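Local structure of putative DNA-binding protein (Ralstonia eutropha, 3HWU) at residues K62-K67 and G105-G110. The protein is of unknown function but carries a Plants and Prokaryotes Conserved (PCC) domain and may bind DNA. Residues are numbered along the deposited sequence; the frame is centred on the assembly and turned at random.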
loop_
_atom_site.group_PDB
_atom_site.type_symbol
_atom_site.label_atom_id
_atom_site.label_comp_id
_atom_site.label_asym_id
_atom_site.label_seq_id
_atom_site.Cartn_x
_atom_site.Cartn_y
_atom_site.Cartn_z
ATOM N N LYS A 62 5.505 27.785 7.607
ATOM C CA LYS A 62 6.425 26.727 8.055
ATOM C C LYS A 62 5.814 25.839 9.125
ATOM O O LYS A 62 6.412 25.550 10.158
ATOM C CB LYS A 62 7.727 27.327 8.570
ATOM C CG LYS A 62 8.598 27.890 7.480
ATOM C CD LYS A 62 9.718 28.763 8.047
ATOM C CE LYS A 62 9.222 30.194 8.205
ATOM N NZ LYS A 62 10.140 31.084 8.956
ATOM N N GLN A 63 4.589 25.415 8.881
ATOM C CA GLN A 63 3.856 24.650 9.878
ATOM C C GLN A 63 2.912 23.699 9.172
ATOM O O GLN A 63 2.425 24.014 8.104
ATOM C CB GLN A 63 2.990 25.590 10.755
ATOM C CG GLN A 63 3.825 26.519 11.628
ATOM C CD GLN A 63 3.026 27.583 12.311
ATOM O OE1 GLN A 63 3.589 28.594 12.749
ATOM N NE2 GLN A 63 1.723 27.380 12.435
ATOM N N PHE A 64 2.660 22.556 9.791
ATOM C CA PHE A 64 1.555 21.668 9.383
ATOM C C PHE A 64 0.201 22.164 9.927
ATOM O O PHE A 64 0.125 22.554 11.101
ATOM C CB PHE A 64 1.791 20.238 9.877
ATOM C CG PHE A 64 2.888 19.503 9.173
ATOM C CD1 PHE A 64 2.682 18.835 7.970
ATOM C CD2 PHE A 64 4.133 19.420 9.745
ATOM C CE1 PHE A 64 3.703 18.168 7.338
ATOM C CE2 PHE A 64 5.145 18.757 9.136
ATOM C CZ PHE A 64 4.966 18.138 7.935
ATOM N N ASP A 65 -0.838 22.228 9.103
ATOM C CA ASP A 65 -2.208 22.418 9.583
ATOM C C ASP A 65 -2.668 20.996 9.936
ATOM O O ASP A 65 -2.667 20.128 9.045
ATOM C CB ASP A 65 -3.120 22.948 8.486
ATOM C CG ASP A 65 -4.546 23.218 8.976
ATOM O OD1 ASP A 65 -4.683 23.834 10.045
ATOM O OD2 ASP A 65 -5.545 22.847 8.326
ATOM N N PRO A 66 -3.031 20.737 11.206
ATOM C CA PRO A 66 -3.380 19.372 11.575
ATOM C C PRO A 66 -4.852 19.059 11.591
ATOM O O PRO A 66 -5.693 19.942 11.735
ATOM C CB PRO A 66 -2.876 19.287 13.004
ATOM C CG PRO A 66 -3.202 20.710 13.548
ATOM C CD PRO A 66 -3.023 21.644 12.384
ATOM N N LYS A 67 -5.141 17.767 11.519
ATOM C CA LYS A 67 -6.509 17.253 11.651
ATOM C C LYS A 67 -6.489 15.875 12.289
ATOM O O LYS A 67 -5.721 15.002 11.873
ATOM C CB LYS A 67 -7.225 17.179 10.305
ATOM C CG LYS A 67 -8.670 16.758 10.433
ATOM C CD LYS A 67 -9.515 17.135 9.259
ATOM C CE LYS A 67 -10.933 16.701 9.425
ATOM N N GLY A 105 -7.036 11.286 4.865
ATOM C CA GLY A 105 -5.695 11.029 5.326
ATOM C C GLY A 105 -4.674 11.956 4.706
ATOM O O GLY A 105 -4.963 13.147 4.488
ATOM N N GLY A 106 -3.486 11.426 4.459
ATOM C CA GLY A 106 -2.335 12.187 4.016
ATOM C C GLY A 106 -1.124 11.903 4.865
ATOM O O GLY A 106 -0.871 10.742 5.248
ATOM N N HIS A 107 -0.337 12.946 5.098
ATOM C CA HIS A 107 0.893 12.861 5.889
ATOM C C HIS A 107 0.563 12.683 7.371
ATOM O O HIS A 107 -0.120 13.521 7.957
ATOM C CB HIS A 107 1.680 14.166 5.667
ATOM C CG HIS A 107 2.933 14.281 6.458
ATOM N ND1 HIS A 107 4.178 14.177 5.885
ATOM C CD2 HIS A 107 3.131 14.567 7.761
ATOM C CE1 HIS A 107 5.095 14.325 6.826
ATOM N NE2 HIS A 107 4.487 14.547 7.979
ATOM N N LEU A 108 1.066 11.598 7.970
ATOM C CA LEU A 108 0.829 11.304 9.357
ATOM C C LEU A 108 1.752 12.089 10.278
ATOM O O LEU A 108 2.978 12.083 10.113
ATOM C CB LEU A 108 0.995 9.796 9.646
ATOM C CG LEU A 108 -0.171 8.922 9.205
ATOM C CD1 LEU A 108 0.289 7.456 9.064
ATOM C CD2 LEU A 108 -1.365 9.036 10.225
ATOM N N LEU A 109 1.149 12.713 11.290
ATOM C CA LEU A 109 1.913 13.293 12.419
ATOM C C LEU A 109 1.955 12.343 13.586
ATOM O O LEU A 109 2.915 12.345 14.337
ATOM C CB LEU A 109 1.300 14.614 12.837
ATOM C CG LEU A 109 1.299 15.702 11.749
ATOM C CD1 LEU A 109 0.579 16.970 12.251
ATOM C CD2 LEU A 109 2.718 16.021 11.273
ATOM N N GLY A 110 0.943 11.525 13.788
ATOM C CA GLY A 110 0.927 10.565 14.899
ATOM C C GLY A 110 -0.364 9.762 14.856
ATOM O O GLY A 110 -1.341 10.175 14.223
#
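Phe-64 and His-107 form an offset stack, with ring centroids 4.7 Å apart and planes only 23° from parallel. CE1 and CZ of Phe-64 are the atoms that meet the imidazole: CE1 of Phe-64 stands over one face of it toward the rim, and CZ of Phe-64 comes to 3.6 Å from NE2 of His-107. A chi1 of 177° swings CG of His-107 away from its own backbone N and carries the imidazole out toward strand 63-70, where it meets the phenyl ring. The two side chains cross at about a right angle.

Leu-109 uses its two methyls separately. CD2 of Leu-109 sits over a face of the Phe-64 ring, 4.1 Å from the ring centroid and 14° off the ring normal, which meets the criteria for a CH-pi contact; the ring atom nearest to this methyl of Leu-109 is CD2 of Phe-64, at 4.0 Å. The other methyl, CD1 of Leu-109, lies 4.2 Å from CB of Pro-66, a lighter apolar touch that carries the contact two residues along the strand. With 180 Å² buried in all, this is a modest surface patch held by ring and methyl packing.

Tyr-57 meets the Phe-64 ring edge-to-face, and Glu-73 of a second subunit packs on His-107. With His-91 and His-93, His-107 may form an unoccupied metal site, though none is confirmed. In the antiparallel sheet, strand 51-58 lies between strands 63-70 and 103-114, pairing Asp-65 with Phe-56 and His-107 with Gly-55 through backbone hydrogen bonds; the side chains therefore meet across an intervening strand, beside a classic beta bulge at Leu-109 and Gly-110 opposite Thr-53.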